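Local coordinates for protein levansucrase (Bacillus subtilis, PDB 1OYG) that acts as a carbohydrate-active enzyme of the levansucrase/invertase family, with its single chain folded as a five-bladed beta-propeller, at residues A113-V116 with F117-D121; T142-S145 with D146-R150; T21-D24 with M25-P29; L64-A67 with D68-A72. One frame throughout, in Å; residues are numbered along the deposited sequence.

Interactions 1, 2 and 4 all reach one continuous run of strands, whereas interaction 3 lies on the far side of the chain's centre from interactions 1 and 2. Interactions 2 and 4 are direct neighbours, with centres about 10 Å apart: strands 135-143 and 57-65 run side by side, Phe143 N probably donates to Gln65 O at 2.8 Å, and Phe143 CB packs on Ala72 CB. Each turns its chain through a type I turn closed by glycine. Interaction 1, at the end of edge strand 111-115, is centred about 19 Å from interaction 2. In interaction 3, centred about 43 Å from interaction 1, the Arg22 side chain is about 13 Å from a bound calcium ion.

Interaction 1: A113-V116 with F117-D121; sequences AGRV and FKDSD
Asp121 OD2 is tied to Val116 O through water 2, which donates to both and lies 2.8 Å from Asp121 OD2; the same carboxylate oxygen also accepts from Lys118 N at 2.9 Å. The carboxylate thereby spans a type I turn, Lys118 to Asp121, whose own backbone bond runs from Asp121 N to Lys118 O. A salt bridge forms between Arg115 and Asp119. Arg115 NH1 meets Asp119 OD1 at 3.0 Å in an almost straight bond (176°); the oxygen lies in the guanidinium plane but is approached from above its own carboxylate plane. Phe117 O sits over one guanidinium face, offset toward the rim, 3.2 Å from Arg115 CZ; the angles to the Arg115 N-H groups are too poor for hydrogen bonds. Water 1 links Arg115 NE to Phe117 N, both of which donate to it. With Val116 CG1 set anti to the backbone N (chi1 169°), this methyl stands over the centre of the Phe117 ring, 3.8 Å from the centroid, in a CH-pi contact. Arg115 also bridges to Glu136. Strand 111-115 pairs along strand 94-101, and the Phe117 ring stacks on Tyr188 of strand 180-192 and meets Tyr153 of strand 149-157.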
ATOM      1  N   ALA A 113      -6.458 -21.504   4.814  1.00  3.15           N
ATOM      2  CA  ALA A 113      -7.797 -21.806   4.300  1.00  3.31           C
ATOM      3  C   ALA A 113      -7.840 -21.870   2.774  1.00  3.35           C
ATOM      4  O   ALA A 113      -8.882 -22.174   2.197  1.00  3.78           O
ATOM      5  CB  ALA A 113      -8.801 -20.781   4.805  1.00  3.29           C
ATOM      6  N   GLY A 114      -6.717 -21.567   2.130  1.00  3.19           N
ATOM      7  CA  GLY A 114      -6.591 -21.680   0.689  1.00  2.99           C
ATOM      8  C   GLY A 114      -6.989 -20.399  -0.008  1.00  3.01           C
ATOM      9  O   GLY A 114      -7.129 -19.348   0.614  1.00  2.66           O
ATOM     10  N   ARG A 115      -7.168 -20.488  -1.319  1.00  2.83           N
ATOM     11  CA  ARG A 115      -7.559 -19.341  -2.120  1.00  3.12           C
ATOM     12  C   ARG A 115      -8.944 -18.839  -1.741  1.00  3.14           C
ATOM     13  O   ARG A 115      -9.847 -19.626  -1.443  1.00  3.41           O
ATOM     14  CB  ARG A 115      -7.555 -19.703  -3.602  1.00  3.24           C
ATOM     15  CG  ARG A 115      -6.191 -19.593  -4.258  1.00  3.72           C
ATOM     16  CD  ARG A 115      -6.224 -19.734  -5.756  1.00  4.48           C
ATOM     17  NE  ARG A 115      -7.007 -18.667  -6.376  1.00  4.50           N
ATOM     18  CZ  ARG A 115      -7.468 -18.693  -7.622  1.00  5.78           C
ATOM     19  NH1 ARG A 115      -7.234 -19.735  -8.409  1.00  7.17           N
ATOM     20  NH2 ARG A 115      -8.176 -17.669  -8.083  1.00  5.50           N
ATOM     21  N   VAL A 116      -9.103 -17.522  -1.775  1.00  3.00           N
ATOM     22  CA  VAL A 116     -10.399 -16.890  -1.567  1.00  3.13           C
ATOM     23  C   VAL A 116     -11.325 -17.207  -2.737  1.00  3.04           C
ATOM     24  O   VAL A 116     -12.505 -17.485  -2.540  1.00  3.52           O
ATOM     25  CB  VAL A 116     -10.261 -15.362  -1.413  1.00  3.23           C
ATOM     26  CG1 VAL A 116     -11.630 -14.671  -1.470  1.00  3.69           C
ATOM     27  CG2 VAL A 116      -9.547 -15.034  -0.112  1.00  4.03           C
ATOM     28  N   PHE A 117     -10.773 -17.172  -3.949  1.00  3.01           N
ATOM     29  CA  PHE A 117     -11.557 -17.299  -5.172  1.00  3.08           C
ATOM     30  C   PHE A 117     -11.293 -18.602  -5.916  1.00  3.33           C
ATOM     31  O   PHE A 117     -10.175 -19.111  -5.926  1.00  3.64           O
ATOM     32  CB  PHE A 117     -11.237 -16.132  -6.112  1.00  3.00           C
ATOM     33  CG  PHE A 117     -11.620 -14.790  -5.561  1.00  2.48           C
ATOM     34  CD1 PHE A 117     -12.954 -14.427  -5.451  1.00  2.46           C
ATOM     35  CD2 PHE A 117     -10.649 -13.879  -5.162  1.00  2.70           C
ATOM     36  CE1 PHE A 117     -13.311 -13.189  -4.945  1.00  2.52           C
ATOM     37  CE2 PHE A 117     -11.002 -12.649  -4.650  1.00  3.29           C
ATOM     38  CZ  PHE A 117     -12.335 -12.299  -4.549  1.00  2.43           C
ATOM     39  N   LYS A 118     -12.349 -19.144  -6.512  1.00  3.53           N
ATOM     40  CA  LYS A 118     -12.244 -20.160  -7.555  1.00  4.20           C
ATOM     41  C   LYS A 118     -12.025 -19.433  -8.876  1.00  4.21           C
ATOM     42  O   LYS A 118     -12.448 -18.289  -9.028  1.00  4.17           O
ATOM     43  CB  LYS A 118     -13.535 -20.985  -7.649  1.00  4.49           C
ATOM     44  CG  LYS A 118     -13.994 -21.652  -6.353  1.00  6.04           C
ATOM     45  CD  LYS A 118     -15.379 -22.272  -6.538  1.00  8.06           C
ATOM     46  CE  LYS A 118     -15.975 -22.851  -5.244  1.00  9.36           C
ATOM     47  NZ  LYS A 118     -15.776 -22.032  -4.021  1.00 11.57           N
ATOM     48  N   ASP A 119     -11.390 -20.095  -9.838  1.00  4.64           N
ATOM     49  CA  ASP A 119     -11.196 -19.510 -11.168  1.00  4.98           C
ATOM     50  C   ASP A 119     -12.525 -19.118 -11.824  1.00  4.68           C
ATOM     51  O   ASP A 119     -12.587 -18.149 -12.579  1.00  4.47           O
ATOM     52  CB  ASP A 119     -10.449 -20.482 -12.086  1.00  5.59           C
ATOM     53  CG  ASP A 119      -8.974 -20.609 -11.741  1.00  7.28           C
ATOM     54  OD1 ASP A 119      -8.394 -19.660 -11.168  1.00  9.59           O
ATOM     55  OD2 ASP A 119      -8.314 -21.629 -12.035  1.00 11.85           O
ATOM     56  N   SER A 120     -13.578 -19.875 -11.527  1.00  4.17           N
ATOM     57  CA  SER A 120     -14.898 -19.634 -12.100  1.00  4.15           C
ATOM     58  C   SER A 120     -15.624 -18.427 -11.497  1.00  3.88           C
ATOM     59  O   SER A 120     -16.582 -17.947 -12.090  1.00  3.74           O
ATOM     60  CB  SER A 120     -15.772 -20.883 -11.944  1.00  4.05           C
ATOM     61  OG  SER A 120     -15.867 -21.283 -10.588  1.00  5.40           O
ATOM     62  N   ASP A 121     -15.187 -17.946 -10.333  1.00  3.66           N
ATOM     63  CA  ASP A 121     -15.890 -16.857  -9.640  1.00  3.51           C
ATOM     64  C   ASP A 121     -15.965 -15.565 -10.446  1.00  3.39           C
ATOM     65  O   ASP A 121     -16.981 -14.878 -10.411  1.00  3.24           O
ATOM     66  CB  ASP A 121     -15.241 -16.543  -8.288  1.00  3.72           C
ATOM     67  CG  ASP A 121     -15.536 -17.581  -7.226  1.00  4.83           C
ATOM     68  OD1 ASP A 121     -16.535 -18.326  -7.334  1.00  6.26           O
ATOM     69  OD2 ASP A 121     -14.816 -17.692  -6.214  1.00  5.09           O
TER
HETATM   70  O   HOH W   1      -7.871 -16.365  -4.659  1.00  5.57           O
HETATM   71  O   HOH W   2     -14.647 -18.731  -3.602  1.00 12.26           O

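Interaction 2: T142-S145 with D146-R150; sequences TFTS and DGKIR
Thr144 OG1 is the tight point of this turn: it donates to Asp146 OD1 at 2.6 Å and accepts from Lys148 N at 3.0 Å. Its chi1 of 71° places the hydroxyl between the backbone N and the carbonyl carbon, facing into the loop, while CG2 packs against Arg150 CB at 3.7 Å. Asp146 OD1 is met nearly along its C-O bond. The segments join strands 135-143 and 149-157 in a beta-hairpin, whose type I turn Thr144-Gly147 is followed by a G1 bulge: Gly147 N donates to Thr144 O, Thr144 N to Lys148 O at 2.9 Å, and Gly147 takes the positive phi (81°) of that position. Beyond it, Thr142 and Arg150 form a hydrogen-bonded antiparallel pair. Phe143 and Ile149, the non-hydrogen-bonded pair, turn to the other face; the ring of Phe143 swings back toward the turn, bringing Lys148 O to its edge, 3.4 Å from CD1, and CE1 to 3.5 Å from Gly147 C. The Arg150 guanidinium leads away to a salt bridge with Asp187. On the looser, exposed side, Ser145 and Asp146 meet through water 3, 2.7 Å from Ser145 OG, which donates to Asp146 OD1.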
ATOM      1  N   THR A 142     -12.387  -5.665   5.642  1.00  2.72           N
ATOM      2  CA  THR A 142     -13.070  -5.140   6.807  1.00  3.25           C
ATOM      3  C   THR A 142     -14.132  -6.115   7.302  1.00  3.10           C
ATOM      4  O   THR A 142     -14.723  -6.864   6.530  1.00  2.76           O
ATOM      5  CB  THR A 142     -13.654  -3.743   6.488  1.00  3.28           C
ATOM      6  OG1 THR A 142     -14.030  -3.082   7.700  1.00  3.70           O
ATOM      7  CG2 THR A 142     -14.933  -3.819   5.657  1.00  3.93           C
ATOM      8  N   PHE A 143     -14.347  -6.094   8.608  1.00  2.88           N
ATOM      9  CA  PHE A 143     -15.291  -6.964   9.288  1.00  2.97           C
ATOM     10  C   PHE A 143     -16.515  -6.105   9.572  1.00  2.89           C
ATOM     11  O   PHE A 143     -16.460  -5.174  10.378  1.00  3.26           O
ATOM     12  CB  PHE A 143     -14.659  -7.494  10.583  1.00  3.16           C
ATOM     13  CG  PHE A 143     -15.450  -8.582  11.279  1.00  3.95           C
ATOM     14  CD1 PHE A 143     -16.213  -9.510  10.573  1.00  5.16           C
ATOM     15  CD2 PHE A 143     -15.384  -8.698  12.657  1.00  4.97           C
ATOM     16  CE1 PHE A 143     -16.917 -10.502  11.240  1.00  5.72           C
ATOM     17  CE2 PHE A 143     -16.077  -9.692  13.320  1.00  6.03           C
ATOM     18  CZ  PHE A 143     -16.842 -10.591  12.607  1.00  5.56           C
ATOM     19  N   THR A 144     -17.611  -6.396   8.881  1.00  2.62           N
ATOM     20  CA  THR A 144     -18.772  -5.509   8.900  1.00  2.84           C
ATOM     21  C   THR A 144     -19.549  -5.634  10.206  1.00  2.79           C
ATOM     22  O   THR A 144     -19.356  -6.574  10.986  1.00  2.62           O
ATOM     23  CB  THR A 144     -19.711  -5.795   7.715  1.00  2.98           C
ATOM     24  OG1 THR A 144     -20.377  -7.050   7.913  1.00  3.45           O
ATOM     25  CG2 THR A 144     -18.940  -5.952   6.403  1.00  3.61           C
ATOM     26  N   SER A 145     -20.440  -4.678  10.439  1.00  3.07           N
ATOM     27  CA  SER A 145     -21.245  -4.664  11.654  1.00  3.29           C
ATOM     28  C   SER A 145     -22.233  -5.830  11.731  1.00  3.35           C
ATOM     29  O   SER A 145     -22.650  -6.200  12.827  1.00  3.64           O
ATOM     30  CB  SER A 145     -21.975  -3.332  11.818  1.00  3.45           C
ATOM     31  OG  SER A 145     -23.034  -3.187  10.896  1.00  4.79           O
ATOM     32  N   ASP A 146     -22.590  -6.412  10.585  1.00  3.43           N
ATOM     33  CA  ASP A 146     -23.417  -7.621  10.561  1.00  3.58           C
ATOM     34  C   ASP A 146     -22.605  -8.924  10.431  1.00  3.38           C
ATOM     35  O   ASP A 146     -23.156  -9.975  10.113  1.00  3.55           O
ATOM     36  CB  ASP A 146     -24.553  -7.517   9.517  1.00  3.95           C
ATOM     37  CG  ASP A 146     -24.086  -7.657   8.081  1.00  4.61           C
ATOM     38  OD1 ASP A 146     -22.973  -7.221   7.733  1.00  5.71           O
ATOM     39  OD2 ASP A 146     -24.811  -8.170   7.203  1.00  7.66           O
ATOM     40  N   GLY A 147     -21.306  -8.849  10.718  1.00  3.05           N
ATOM     41  CA  GLY A 147     -20.474 -10.028  10.899  1.00  3.17           C
ATOM     42  C   GLY A 147     -19.964 -10.682   9.626  1.00  3.33           C
ATOM     43  O   GLY A 147     -19.701 -11.883   9.621  1.00  4.20           O
ATOM     44  N   LYS A 148     -19.800  -9.895   8.567  1.00  3.16           N
ATOM     45  CA  LYS A 148     -19.354 -10.410   7.276  1.00  3.24           C
ATOM     46  C   LYS A 148     -17.917 -10.000   6.987  1.00  2.83           C
ATOM     47  O   LYS A 148     -17.447  -8.951   7.430  1.00  3.27           O
ATOM     48  CB  LYS A 148     -20.261  -9.911   6.147  1.00  3.43           C
ATOM     49  CG  LYS A 148     -21.754 -10.133   6.388  1.00  4.58           C
ATOM     50  CD  LYS A 148     -22.088 -11.600   6.568  1.00  6.15           C
ATOM     51  CE  LYS A 148     -23.584 -11.823   6.739  1.00  7.62           C
ATOM     52  NZ  LYS A 148     -23.903 -13.272   6.776  1.00  9.70           N
ATOM     53  N   ILE A 149     -17.224 -10.845   6.236  1.00  2.51           N
ATOM     54  CA  ILE A 149     -15.874 -10.559   5.780  1.00  2.61           C
ATOM     55  C   ILE A 149     -15.985  -9.876   4.430  1.00  2.66           C
ATOM     56  O   ILE A 149     -16.414 -10.488   3.461  1.00  2.91           O
ATOM     57  CB  ILE A 149     -15.065 -11.863   5.682  1.00  2.74           C
ATOM     58  CG1 ILE A 149     -14.907 -12.478   7.071  1.00  3.13           C
ATOM     59  CG2 ILE A 149     -13.699 -11.608   5.069  1.00  3.13           C
ATOM     60  CD1 ILE A 149     -14.297 -13.862   7.059  1.00  3.84           C
ATOM     61  N   ARG A 150     -15.613  -8.601   4.388  1.00  2.58           N
ATOM     62  CA  ARG A 150     -15.766  -7.753   3.210  1.00  2.64           C
ATOM     63  C   ARG A 150     -14.377  -7.420   2.669  1.00  2.96           C
ATOM     64  O   ARG A 150     -13.653  -6.608   3.240  1.00  2.84           O
ATOM     65  CB  ARG A 150     -16.560  -6.497   3.592  1.00  2.66           C
ATOM     66  CG  ARG A 150     -16.672  -5.423   2.514  1.00  2.74           C
ATOM     67  CD  ARG A 150     -17.154  -5.911   1.161  1.00  3.12           C
ATOM     68  NE  ARG A 150     -18.502  -6.469   1.223  1.00  2.78           N
ATOM     69  CZ  ARG A 150     -19.261  -6.711   0.160  1.00  3.16           C
ATOM     70  NH1 ARG A 150     -18.816  -6.473  -1.067  1.00  2.67           N
ATOM     71  NH2 ARG A 150     -20.478  -7.205   0.325  1.00  2.70           N
TER
HETATM   72  O   HOH W   3     -23.018  -4.211   8.348  1.00  9.58           O

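Interaction 3: T21-D24 with M25-P29; sequences TRHD and MLQIP
Two torsion choices bring His23 and Gln27 together across one helical turn: the imidazole of His23 stands anti to its own backbone N (chi1 174°), and Gln27, its CG anti to the carbonyl carbon (chi1 -49°) and its chain bent at chi2, brings its amide nitrogen over the ring. His23 lies in the short helix 22-26, for which Thr21 is the N-cap; Thr21 OG1 accepts a weak capping bond from Asp24 N at 3.3 Å. Gln27 NE2 does double duty. It donates to His23 O at 2.9 Å in a fairly straight bond, with that oxygen in the amide plane, so the rotation of the carboxamide is fixed from one end. The same nitrogen lies over the centre of the imidazole, 3.7 Å above its plane, with the ring and amide planes inclined by 23°. The backbone adds helical bonds, Met25 N to Thr21 O at 3.1 Å and Leu26 N to Arg22 O at 3.0 Å, then a three-residue step from Gln27 N to Asp24 O. The guanidinium of Arg22 leaves the contact for a salt bridge with Glu267, and the His23 ring meets Phe263 edge-to-face, joining this turn to helix 261-273. Alongside the backbone, Met25 CG rests 3.4 Å from Thr21 O, and Leu26 CG 3.3 Å from Arg22 O.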
ATOM      1  N   THR A  21       6.879  16.836  -1.693  1.00  3.93           N
ATOM      2  CA  THR A  21       7.679  17.821  -2.418  1.00  3.90           C
ATOM      3  C   THR A  21       9.131  17.408  -2.537  1.00  3.73           C
ATOM      4  O   THR A  21       9.647  16.648  -1.722  1.00  3.87           O
ATOM      5  CB  THR A  21       7.617  19.207  -1.746  1.00  4.12           C
ATOM      6  OG1 THR A  21       8.259  19.161  -0.466  1.00  4.30           O
ATOM      7  CG2 THR A  21       6.184  19.633  -1.457  1.00  4.59           C
ATOM      8  N   ARG A  22       9.799  17.959  -3.541  1.00  3.56           N
ATOM      9  CA  ARG A  22      11.199  17.657  -3.774  1.00  3.47           C
ATOM     10  C   ARG A  22      12.055  18.130  -2.608  1.00  3.75           C
ATOM     11  O   ARG A  22      13.012  17.461  -2.233  1.00  3.62           O
ATOM     12  CB  ARG A  22      11.670  18.311  -5.071  1.00  3.29           C
ATOM     13  CG  ARG A  22      10.939  17.810  -6.309  1.00  2.79           C
ATOM     14  CD  ARG A  22      11.575  18.236  -7.606  1.00  3.04           C
ATOM     15  NE  ARG A  22      12.839  17.547  -7.849  1.00  2.85           N
ATOM     16  CZ  ARG A  22      12.945  16.314  -8.331  1.00  2.84           C
ATOM     17  NH1 ARG A  22      11.868  15.615  -8.658  1.00  2.84           N
ATOM     18  NH2 ARG A  22      14.146  15.780  -8.505  1.00  3.81           N
ATOM     19  N   HIS A  23      11.712  19.276  -2.028  1.00  4.13           N
ATOM     20  CA  HIS A  23      12.507  19.806  -0.927  1.00  4.47           C
ATOM     21  C   HIS A  23      12.480  18.852   0.262  1.00  4.17           C
ATOM     22  O   HIS A  23      13.513  18.604   0.881  1.00  4.23           O
ATOM     23  CB  HIS A  23      12.028  21.189  -0.485  1.00  4.74           C
ATOM     24  CG  HIS A  23      12.739  21.698   0.731  1.00  6.98           C
ATOM     25  ND1 HIS A  23      12.374  21.334   2.010  1.00  9.92           N
ATOM     26  CD2 HIS A  23      13.815  22.509   0.863  1.00  9.68           C
ATOM     27  CE1 HIS A  23      13.181  21.918   2.878  1.00 10.26           C
ATOM     28  NE2 HIS A  23      14.063  22.638   2.209  1.00 10.56           N
ATOM     29  N   ASP A  24      11.303  18.325   0.585  1.00  4.12           N
ATOM     30  CA  ASP A  24      11.173  17.413   1.719  1.00  4.06           C
ATOM     31  C   ASP A  24      11.945  16.122   1.471  1.00  3.86           C
ATOM     32  O   ASP A  24      12.682  15.665   2.339  1.00  4.07           O
ATOM     33  CB  ASP A  24       9.700  17.127   2.027  1.00  4.11           C
ATOM     34  CG  ASP A  24       8.984  18.323   2.646  1.00  4.89           C
ATOM     35  OD1 ASP A  24       9.658  19.306   3.032  1.00  7.50           O
ATOM     36  OD2 ASP A  24       7.747  18.371   2.782  1.00  6.27           O
ATOM     37  N   MET A  25      11.802  15.556   0.275  1.00  3.85           N
ATOM     38  CA  MET A  25      12.479  14.307  -0.063  1.00  3.83           C
ATOM     39  C   MET A  25      14.001  14.460  -0.045  1.00  3.61           C
ATOM     40  O   MET A  25      14.709  13.525   0.300  1.00  3.65           O
ATOM     41  CB  MET A  25      12.032  13.800  -1.440  1.00  3.91           C
ATOM     42  CG  MET A  25      10.569  13.388  -1.528  1.00  4.59           C
ATOM     43  SD  MET A  25      10.083  12.069  -0.403  1.00  5.48           S
ATOM     44  CE  MET A  25      11.019  10.704  -1.019  1.00  7.09           C
ATOM     45  N   LEU A  26      14.503  15.642  -0.399  1.00  3.66           N
ATOM     46  CA  LEU A  26      15.944  15.877  -0.430  1.00  3.85           C
ATOM     47  C   LEU A  26      16.583  15.810   0.957  1.00  3.88           C
ATOM     48  O   LEU A  26      17.788  15.589   1.067  1.00  4.26           O
ATOM     49  CB  LEU A  26      16.263  17.235  -1.072  1.00  3.72           C
ATOM     50  CG  LEU A  26      16.288  17.281  -2.603  1.00  4.10           C
ATOM     51  CD1 LEU A  26      16.312  18.724  -3.080  1.00  4.74           C
ATOM     52  CD2 LEU A  26      17.487  16.513  -3.157  1.00  3.63           C
ATOM     53  N   GLN A  27      15.783  16.010   2.003  1.00  3.96           N
ATOM     54  CA  GLN A  27      16.279  15.966   3.380  1.00  4.10           C
ATOM     55  C   GLN A  27      16.422  14.543   3.919  1.00  3.82           C
ATOM     56  O   GLN A  27      17.047  14.336   4.953  1.00  3.95           O
ATOM     57  CB  GLN A  27      15.355  16.752   4.320  1.00  4.45           C
ATOM     58  CG  GLN A  27      14.975  18.162   3.869  1.00  5.87           C
ATOM     59  CD  GLN A  27      16.144  18.955   3.332  1.00  7.79           C
ATOM     60  OE1 GLN A  27      17.149  19.130   4.022  1.00  9.57           O
ATOM     61  NE2 GLN A  27      16.020  19.439   2.099  1.00  9.57           N
ATOM     62  N   ILE A  28      15.847  13.569   3.226  1.00  3.35           N
ATOM     63  CA  ILE A  28      15.758  12.205   3.752  1.00  2.94           C
ATOM     64  C   ILE A  28      17.094  11.435   3.785  1.00  2.88           C
ATOM     65  O   ILE A  28      17.359  10.755   4.765  1.00  2.64           O
ATOM     66  CB  ILE A  28      14.631  11.422   3.018  1.00  3.12           C
ATOM     67  CG1 ILE A  28      13.268  11.973   3.453  1.00  3.58           C
ATOM     68  CG2 ILE A  28      14.730   9.922   3.297  1.00  3.07           C
ATOM     69  CD1 ILE A  28      12.068  11.323   2.789  1.00  3.60           C
ATOM     70  N   PRO A  29      17.932  11.507   2.750  1.00  3.11           N
ATOM     71  CA  PRO A  29      19.239  10.830   2.797  1.00  3.18           C
ATOM     72  C   PRO A  29      20.064  11.066   4.076  1.00  3.42           C
ATOM     73  O   PRO A  29      20.641  10.113   4.602  1.00  3.63           O
ATOM     74  CB  PRO A  29      19.953  11.381   1.561  1.00  3.18           C
ATOM     75  CG  PRO A  29      18.838  11.611   0.595  1.00  3.28           C
ATOM     76  CD  PRO A  29      17.711  12.157   1.445  1.00  2.92           C
TER

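Interaction 4: L64-A67 with D68-A72; sequences LQNA and DGTVA
Backbone bonds frame the loop: Ala72 N donates to Leu64 O at 2.9 Å and Asn66 N to Thr70 O at 2.8 Å, flanking a single bridge between Gln65 and Val71. Inside them, Gly69 N donates to Asn66 O, closing the type I turn Asn66-Gly69; Gly69 occupies the G1-bulge position with a positive phi of 100°. Side-chain bonds add a second layer. Asn66 ND2 reaches Thr70 OG1 at 3.0 Å, practically straight (178°) and in the amide plane. That hydroxyl in turn donates to Asp68 OD1 at 2.7 Å, on its syn lone pair, while Thr70 N meets the same oxygen from above the carboxylate plane, making an Asx turn. Asp68 OD1 is thus gripped twice by one residue, and Thr70 OG1 relays the grip to Asn66. Gln65, extended beyond CG, gives NE2 to Gly69 O at 2.8 Å, a bent bond tilted from the amide plane. The apolar share is Leu64 CG against Ala72 CB, 3.7 Å apart. Strand 57-65, which enters this loop, lies between strands 77-85 and 135-143, with Leu64 packed on Ile79 and Ala141; Val71 touches Leu443 and Thr444 near the C-terminus.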
ATOM      1  N   LEU A  64      -7.679  -8.854   8.475  1.00  2.68           N
ATOM      2  CA  LEU A  64      -9.068  -8.456   8.567  1.00  2.49           C
ATOM      3  C   LEU A  64      -9.139  -7.435   9.692  1.00  2.35           C
ATOM      4  O   LEU A  64      -8.673  -7.691  10.807  1.00  2.23           O
ATOM      5  CB  LEU A  64      -9.960  -9.661   8.862  1.00  2.60           C
ATOM      6  CG  LEU A  64     -11.451  -9.392   9.055  1.00  2.61           C
ATOM      7  CD1 LEU A  64     -12.105  -8.971   7.749  1.00  3.79           C
ATOM      8  CD2 LEU A  64     -12.113 -10.632   9.606  1.00  2.81           C
ATOM      9  N   GLN A  65      -9.704  -6.274   9.379  1.00  2.43           N
ATOM     10  CA  GLN A  65      -9.737  -5.124  10.277  1.00  2.37           C
ATOM     11  C   GLN A  65     -11.164  -4.716  10.614  1.00  2.25           C
ATOM     12  O   GLN A  65     -12.074  -4.906   9.823  1.00  2.72           O
ATOM     13  CB  GLN A  65      -9.032  -3.937   9.613  1.00  2.59           C
ATOM     14  CG  GLN A  65      -7.527  -4.121   9.468  1.00  2.62           C
ATOM     15  CD  GLN A  65      -6.856  -2.970   8.740  1.00  3.75           C
ATOM     16  OE1 GLN A  65      -7.099  -2.754   7.554  1.00  3.74           O
ATOM     17  NE2 GLN A  65      -6.007  -2.236   9.445  1.00  4.31           N
ATOM     18  N   ASN A  66     -11.347  -4.162  11.802  1.00  2.62           N
ATOM     19  CA  ASN A  66     -12.543  -3.395  12.114  1.00  2.37           C
ATOM     20  C   ASN A  66     -12.511  -2.078  11.340  1.00  2.60           C
ATOM     21  O   ASN A  66     -11.491  -1.725  10.754  1.00  2.48           O
ATOM     22  CB  ASN A  66     -12.615  -3.148  13.618  1.00  2.39           C
ATOM     23  CG  ASN A  66     -12.547  -4.434  14.414  1.00  2.45           C
ATOM     24  OD1 ASN A  66     -13.297  -5.379  14.149  1.00  3.00           O
ATOM     25  ND2 ASN A  66     -11.634  -4.491  15.381  1.00  2.59           N
ATOM     26  N   ALA A  67     -13.618  -1.344  11.339  1.00  3.00           N
ATOM     27  CA  ALA A  67     -13.725  -0.145  10.505  1.00  3.27           C
ATOM     28  C   ALA A  67     -12.659   0.915  10.815  1.00  3.53           C
ATOM     29  O   ALA A  67     -12.271   1.667   9.928  1.00  3.78           O
ATOM     30  CB  ALA A  67     -15.120   0.452  10.625  1.00  3.43           C
ATOM     31  N   ASP A  68     -12.183   0.952  12.059  1.00  3.68           N
ATOM     32  CA  ASP A  68     -11.154   1.914  12.473  1.00  4.08           C
ATOM     33  C   ASP A  68      -9.717   1.448  12.240  1.00  3.85           C
ATOM     34  O   ASP A  68      -8.770   2.181  12.530  1.00  4.32           O
ATOM     35  CB  ASP A  68     -11.356   2.349  13.938  1.00  4.46           C
ATOM     36  CG  ASP A  68     -11.161   1.219  14.952  1.00  5.50           C
ATOM     37  OD1 ASP A  68     -10.836   0.070  14.575  1.00  6.08           O
ATOM     38  OD2 ASP A  68     -11.330   1.408  16.178  1.00  7.43           O
ATOM     39  N   GLY A  69      -9.556   0.238  11.713  1.00  3.38           N
ATOM     40  CA  GLY A  69      -8.249  -0.294  11.375  1.00  3.23           C
ATOM     41  C   GLY A  69      -7.665  -1.256  12.396  1.00  3.00           C
ATOM     42  O   GLY A  69      -6.670  -1.916  12.110  1.00  3.05           O
ATOM     43  N   THR A  70      -8.254  -1.337  13.587  1.00  3.13           N
ATOM     44  CA  THR A  70      -7.811  -2.333  14.561  1.00  3.23           C
ATOM     45  C   THR A  70      -8.109  -3.732  14.037  1.00  3.25           C
ATOM     46  O   THR A  70      -8.933  -3.909  13.151  1.00  3.14           O
ATOM     47  CB  THR A  70      -8.454  -2.130  15.949  1.00  3.41           C
ATOM     48  OG1 THR A  70      -9.886  -2.148  15.855  1.00  4.06           O
ATOM     49  CG2 THR A  70      -8.112  -0.758  16.518  1.00  3.97           C
ATOM     50  N   VAL A  71      -7.407  -4.720  14.573  1.00  3.02           N
ATOM     51  CA  VAL A  71      -7.489  -6.085  14.073  1.00  3.00           C
ATOM     52  C   VAL A  71      -8.801  -6.720  14.532  1.00  2.89           C
ATOM     53  O   VAL A  71      -9.182  -6.623  15.700  1.00  3.08           O
ATOM     54  CB  VAL A  71      -6.272  -6.915  14.542  1.00  3.05           C
ATOM     55  CG1 VAL A  71      -6.423  -8.377  14.155  1.00  3.27           C
ATOM     56  CG2 VAL A  71      -4.982  -6.340  13.953  1.00  3.59           C
ATOM     57  N   ALA A  72      -9.502  -7.338  13.587  1.00  2.79           N
ATOM     58  CA  ALA A  72     -10.790  -7.962  13.856  1.00  2.78           C
ATOM     59  C   ALA A  72     -10.633  -9.328  14.508  1.00  2.88           C
ATOM     60  O   ALA A  72      -9.612 -10.001  14.356  1.00  2.79           O
ATOM     61  CB  ALA A  72     -11.583  -8.096  12.568  1.00  2.88           C
TER
HETATM   62  O   HOH W   4      -8.272 -10.470  11.952  1.00  6.20           O